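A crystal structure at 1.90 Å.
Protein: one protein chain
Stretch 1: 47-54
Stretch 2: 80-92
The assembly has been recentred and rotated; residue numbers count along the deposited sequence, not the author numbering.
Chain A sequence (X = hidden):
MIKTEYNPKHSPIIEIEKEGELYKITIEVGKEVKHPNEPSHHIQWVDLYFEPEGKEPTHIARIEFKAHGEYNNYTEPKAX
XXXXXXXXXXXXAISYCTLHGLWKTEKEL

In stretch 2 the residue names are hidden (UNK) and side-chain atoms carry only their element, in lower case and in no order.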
# COMPACT_ATOMS: atom_id res chain seq x y z
N ASP A 47 -9.21 -2.34 -3.22
CA ASP A 47 -9.02 -1.08 -3.92
C ASP A 47 -10.38 -0.53 -4.31
O ASP A 47 -11.26 -1.27 -4.76
CB ASP A 47 -8.16 -1.27 -5.18
CG ASP A 47 -6.67 -1.20 -4.88
OD1 ASP A 47 -6.28 -0.48 -3.95
OD2 ASP A 47 -5.90 -1.87 -5.61
N LEU A 48 -10.56 0.78 -4.13
CA LEU A 48 -11.81 1.45 -4.47
C LEU A 48 -11.54 2.50 -5.54
O LEU A 48 -10.70 3.39 -5.35
CB LEU A 48 -12.44 2.11 -3.24
CG LEU A 48 -13.72 2.91 -3.49
CD1 LEU A 48 -14.88 2.00 -3.88
CD2 LEU A 48 -14.08 3.74 -2.27
N TYR A 49 -12.25 2.40 -6.66
CA TYR A 49 -12.14 3.36 -7.75
C TYR A 49 -13.49 4.03 -7.99
O TYR A 49 -14.55 3.47 -7.68
CB TYR A 49 -11.68 2.69 -9.05
CG TYR A 49 -10.36 1.96 -8.96
CD1 TYR A 49 -9.17 2.58 -9.32
CD2 TYR A 49 -10.30 0.64 -8.52
CE1 TYR A 49 -7.96 1.92 -9.25
CE2 TYR A 49 -9.10 -0.03 -8.45
CZ TYR A 49 -7.93 0.61 -8.81
OH TYR A 49 -6.73 -0.06 -8.73
N PHE A 50 -13.44 5.23 -8.55
CA PHE A 50 -14.63 5.90 -9.08
C PHE A 50 -14.37 6.20 -10.54
O PHE A 50 -13.38 6.85 -10.89
CB PHE A 50 -14.94 7.19 -8.31
CG PHE A 50 -16.08 7.98 -8.91
CD1 PHE A 50 -17.32 7.41 -9.08
CD2 PHE A 50 -15.89 9.30 -9.30
CE1 PHE A 50 -18.37 8.13 -9.63
CE2 PHE A 50 -16.94 10.03 -9.84
CZ PHE A 50 -18.18 9.44 -10.01
N GLU A 51 -15.25 5.69 -11.41
CA GLU A 51 -15.15 5.92 -12.85
C GLU A 51 -16.29 6.83 -13.27
O GLU A 51 -17.40 6.36 -13.55
CB GLU A 51 -15.19 4.61 -13.63
CG GLU A 51 -14.94 4.78 -15.12
CD GLU A 51 -14.99 3.47 -15.88
OE1 GLU A 51 -14.64 2.42 -15.30
OE2 GLU A 51 -15.36 3.50 -17.07
N PRO A 52 -16.08 8.15 -13.31
CA PRO A 52 -17.13 9.04 -13.80
C PRO A 52 -17.45 8.72 -15.26
O PRO A 52 -16.58 8.35 -16.04
CB PRO A 52 -16.53 10.44 -13.64
CG PRO A 52 -15.05 10.22 -13.56
CD PRO A 52 -14.85 8.87 -12.95
N GLU A 53 -18.73 8.86 -15.60
CA GLU A 53 -19.20 8.48 -16.93
C GLU A 53 -18.43 9.23 -18.01
O GLU A 53 -18.38 10.46 -18.02
CB GLU A 53 -20.70 8.76 -17.04
CG GLU A 53 -21.13 10.11 -16.49
CD GLU A 53 -22.64 10.23 -16.36
OE1 GLU A 53 -23.30 9.20 -16.10
OE2 GLU A 53 -23.17 11.35 -16.52
N GLY A 54 -17.82 8.47 -18.91
CA GLY A 54 -17.04 9.03 -19.99
C GLY A 54 -15.61 9.38 -19.64
O GLY A 54 -14.92 10.00 -20.47
N UNK A 80 -14.60 1.71 5.98
CA UNK A 80 -15.40 2.87 5.59
C UNK A 80 -14.44 3.99 5.23
O UNK A 80 -13.54 4.32 6.01
c UNK A 80 -17.26 4.44 6.23
c UNK A 80 -16.36 3.31 6.71
c UNK A 80 -18.29 2.51 8.17
c UNK A 80 -17.21 2.13 7.18
N UNK A 81 -14.60 4.55 4.03
CA UNK A 81 -13.82 5.68 3.57
C UNK A 81 -14.78 6.78 3.15
O UNK A 81 -15.99 6.57 3.04
c UNK A 81 -13.63 4.85 1.19
c UNK A 81 -12.86 5.33 2.41
c UNK A 81 -11.83 4.30 2.86
N UNK A 82 -14.23 7.97 2.91
CA UNK A 82 -15.00 9.17 2.64
C UNK A 82 -14.37 9.90 1.47
O UNK A 82 -13.15 10.08 1.44
c UNK A 82 -15.65 9.48 5.10
c UNK A 82 -16.95 9.77 5.47
c UNK A 82 -14.91 8.62 5.91
c UNK A 82 -16.77 8.36 7.39
c UNK A 82 -17.52 9.21 6.61
c UNK A 82 -15.04 10.10 3.87
c UNK A 82 -15.47 8.06 7.04
o UNK A 82 -17.32 7.80 8.52
N UNK A 83 -15.19 10.30 0.50
CA UNK A 83 -14.67 10.94 -0.70
C UNK A 83 -15.64 11.99 -1.21
O UNK A 83 -16.86 11.86 -1.07
c UNK A 83 -14.40 9.92 -1.81
N UNK A 84 -15.08 13.04 -1.82
CA UNK A 84 -15.83 13.99 -2.62
C UNK A 84 -15.78 13.53 -4.07
O UNK A 84 -14.69 13.41 -4.64
n UNK A 84 -14.21 19.31 0.44
c UNK A 84 -14.61 17.33 -1.02
c UNK A 84 -14.71 17.91 0.39
c UNK A 84 -15.18 15.92 -1.07
c UNK A 84 -15.22 15.39 -2.49
N UNK A 85 -16.94 13.27 -4.66
CA UNK A 85 -17.01 12.75 -6.02
C UNK A 85 -17.85 13.69 -6.88
O UNK A 85 -18.98 14.01 -6.51
c UNK A 85 -17.61 8.99 -5.19
c UNK A 85 -17.58 11.34 -6.05
c UNK A 85 -15.43 10.15 -5.60
c UNK A 85 -16.88 10.32 -5.16
N UNK A 86 -17.30 14.10 -8.02
CA UNK A 86 -17.98 15.03 -8.91
C UNK A 86 -18.64 14.27 -10.04
O UNK A 86 -18.00 13.44 -10.71
c UNK A 86 -17.00 16.06 -9.47
o UNK A 86 -16.70 19.30 -10.55
c UNK A 86 -17.67 17.15 -10.31
c UNK A 86 -16.68 18.12 -10.93
o UNK A 86 -15.87 17.69 -11.78
N UNK A 87 -19.92 14.53 -10.26
CA UNK A 87 -20.65 13.95 -11.36
C UNK A 87 -21.18 12.57 -11.04
O UNK A 87 -21.04 12.04 -9.94
N UNK A 88 -21.80 11.98 -12.05
CA UNK A 88 -22.34 10.63 -11.93
C UNK A 88 -21.36 9.62 -12.51
O UNK A 88 -20.49 9.94 -13.32
c UNK A 88 -27.21 11.87 -11.75
c UNK A 88 -26.15 11.11 -12.53
c UNK A 88 -23.70 10.53 -12.63
n UNK A 88 -28.57 11.74 -12.36
c UNK A 88 -24.78 11.35 -11.94
N UNK A 89 -21.53 8.37 -12.08
CA UNK A 89 -20.63 7.31 -12.49
C UNK A 89 -20.88 6.08 -11.64
O UNK A 89 -21.95 5.93 -11.04
N UNK A 90 -19.88 5.20 -11.60
CA UNK A 90 -19.99 3.99 -10.80
C UNK A 90 -18.74 3.80 -9.95
O UNK A 90 -17.62 4.10 -10.40
c UNK A 90 -18.39 1.04 -14.62
c UNK A 90 -19.48 1.32 -13.60
c UNK A 90 -20.20 2.75 -11.69
c UNK A 90 -19.11 2.50 -12.71
n UNK A 90 -18.75 -0.12 -15.48
N UNK A 91 -18.94 3.32 -8.73
CA UNK A 91 -17.84 2.92 -7.87
C UNK A 91 -17.43 1.49 -8.20
O UNK A 91 -18.26 0.64 -8.52
c UNK A 91 -18.89 4.44 -4.44
c UNK A 91 -18.43 4.45 -5.88
c UNK A 91 -18.23 3.03 -6.40
c UNK A 91 -17.13 5.23 -6.00
N UNK A 92 -16.13 1.22 -8.11
CA UNK A 92 -15.58 -0.09 -8.43
C UNK A 92 -14.72 -0.53 -7.26
O UNK A 92 -13.76 0.16 -6.88
c UNK A 92 -15.63 0.43 -10.89
c UNK A 92 -14.77 -0.07 -9.73
c UNK A 92 -14.21 -1.45 -10.04
c UNK A 92 -14.86 0.67 -12.18

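Position 80 carries four side-chain carbons that fork at the first, one arm being two carbons long, and it lies out of reach of stretch 1; this is Ile-80. Position 81 has one carbon bearing two more. One of these lies 3.7 Å from Leu-48 CD2, an apolar contact, and the branched three-carbon group identifies Val-81. At position 82 a single carbon leads to a six-carbon ring bearing one oxygen; the CA-to-CB bond points away from stretch 1 and the side chain makes no contact with it: Tyr-82. Position 83 has one side-chain carbon, pointing toward stretch 1 but stopping short of contact, and is Ala-83. Four carbons in a row ending in nitrogen mark position 84 as Lys-84, which also makes no contact.

The strand ends here, and a loop leads to the second strand, which pairs with stretch 1. Position 85 has four carbons forked at the second. One terminal carbon lies 3.8 Å from Phe-50 CD2, and the CB sits over one face of that ring; the fork is the pattern of leucine, Leu-85. Position 86 holds three carbons, the third carrying two oxygens, and its backbone O lies 3.7 Å from Phe-50 CE2, at the ring edge. Two terminal oxygens make a carboxylate and exclude the amide of glutamine; this is Glu-86. Position 87 has no side-chain atoms and a positive phi of 84°, which favours the residue it is, Gly-87.

Position 88 shows four carbons in a row ending in nitrogen. Its CB is 3.7 Å from Glu-53 OE1, but the end of the chain leads away, and the firmer link is the hydrogen bond from Glu-53 N to the backbone O of position 88, 3.1 Å; the residue is Lys-88. Position 89 again lacks a side chain. A CB there would fall 2.5 Å from Glu-51 O and 2.9 Å from Phe-50 CE1, both clashes, so the close approach of the strands, 4.1 Å between Pro-52 CA and the CA of this residue, depends on Gly-89.

Position 90 repeats the four-carbon row with a terminal nitrogen. The last carbon lies 4.1 Å from Glu-51 OE1, while the nitrogen is hydrogen-bonded elsewhere in the structure; this is Lys-90. At position 91, with four carbons forked at the second, one terminal carbon lies 3.7 Å from Phe-50 CB: Leu-91. Position 92 forks at the first of its four carbons and has one two-carbon arm, whose end lies 3.6 Å from Glu-51 OE1: Ile-92.

The contact is an antiparallel strand pairing. Tyr-49 N donates to Ile-92 O at 2.7 Å and Ile-92 N returns to Tyr-49 O at 2.8 Å; Glu-51 N reaches Lys-90 O at 3.0 Å, whereas the return bond from Lys-90 N to Glu-51 O is weak at 3.4 Å. Tyr-49, Glu-51, Lys-90 and Ile-92 share one face of the sheet. Phe-50 and Leu-91 occupy the other, where the Phe-50 ring packs against Leu-85 and the backbone of the turn.

Stretch 2 80-92: IVYAKLEGKGKLI
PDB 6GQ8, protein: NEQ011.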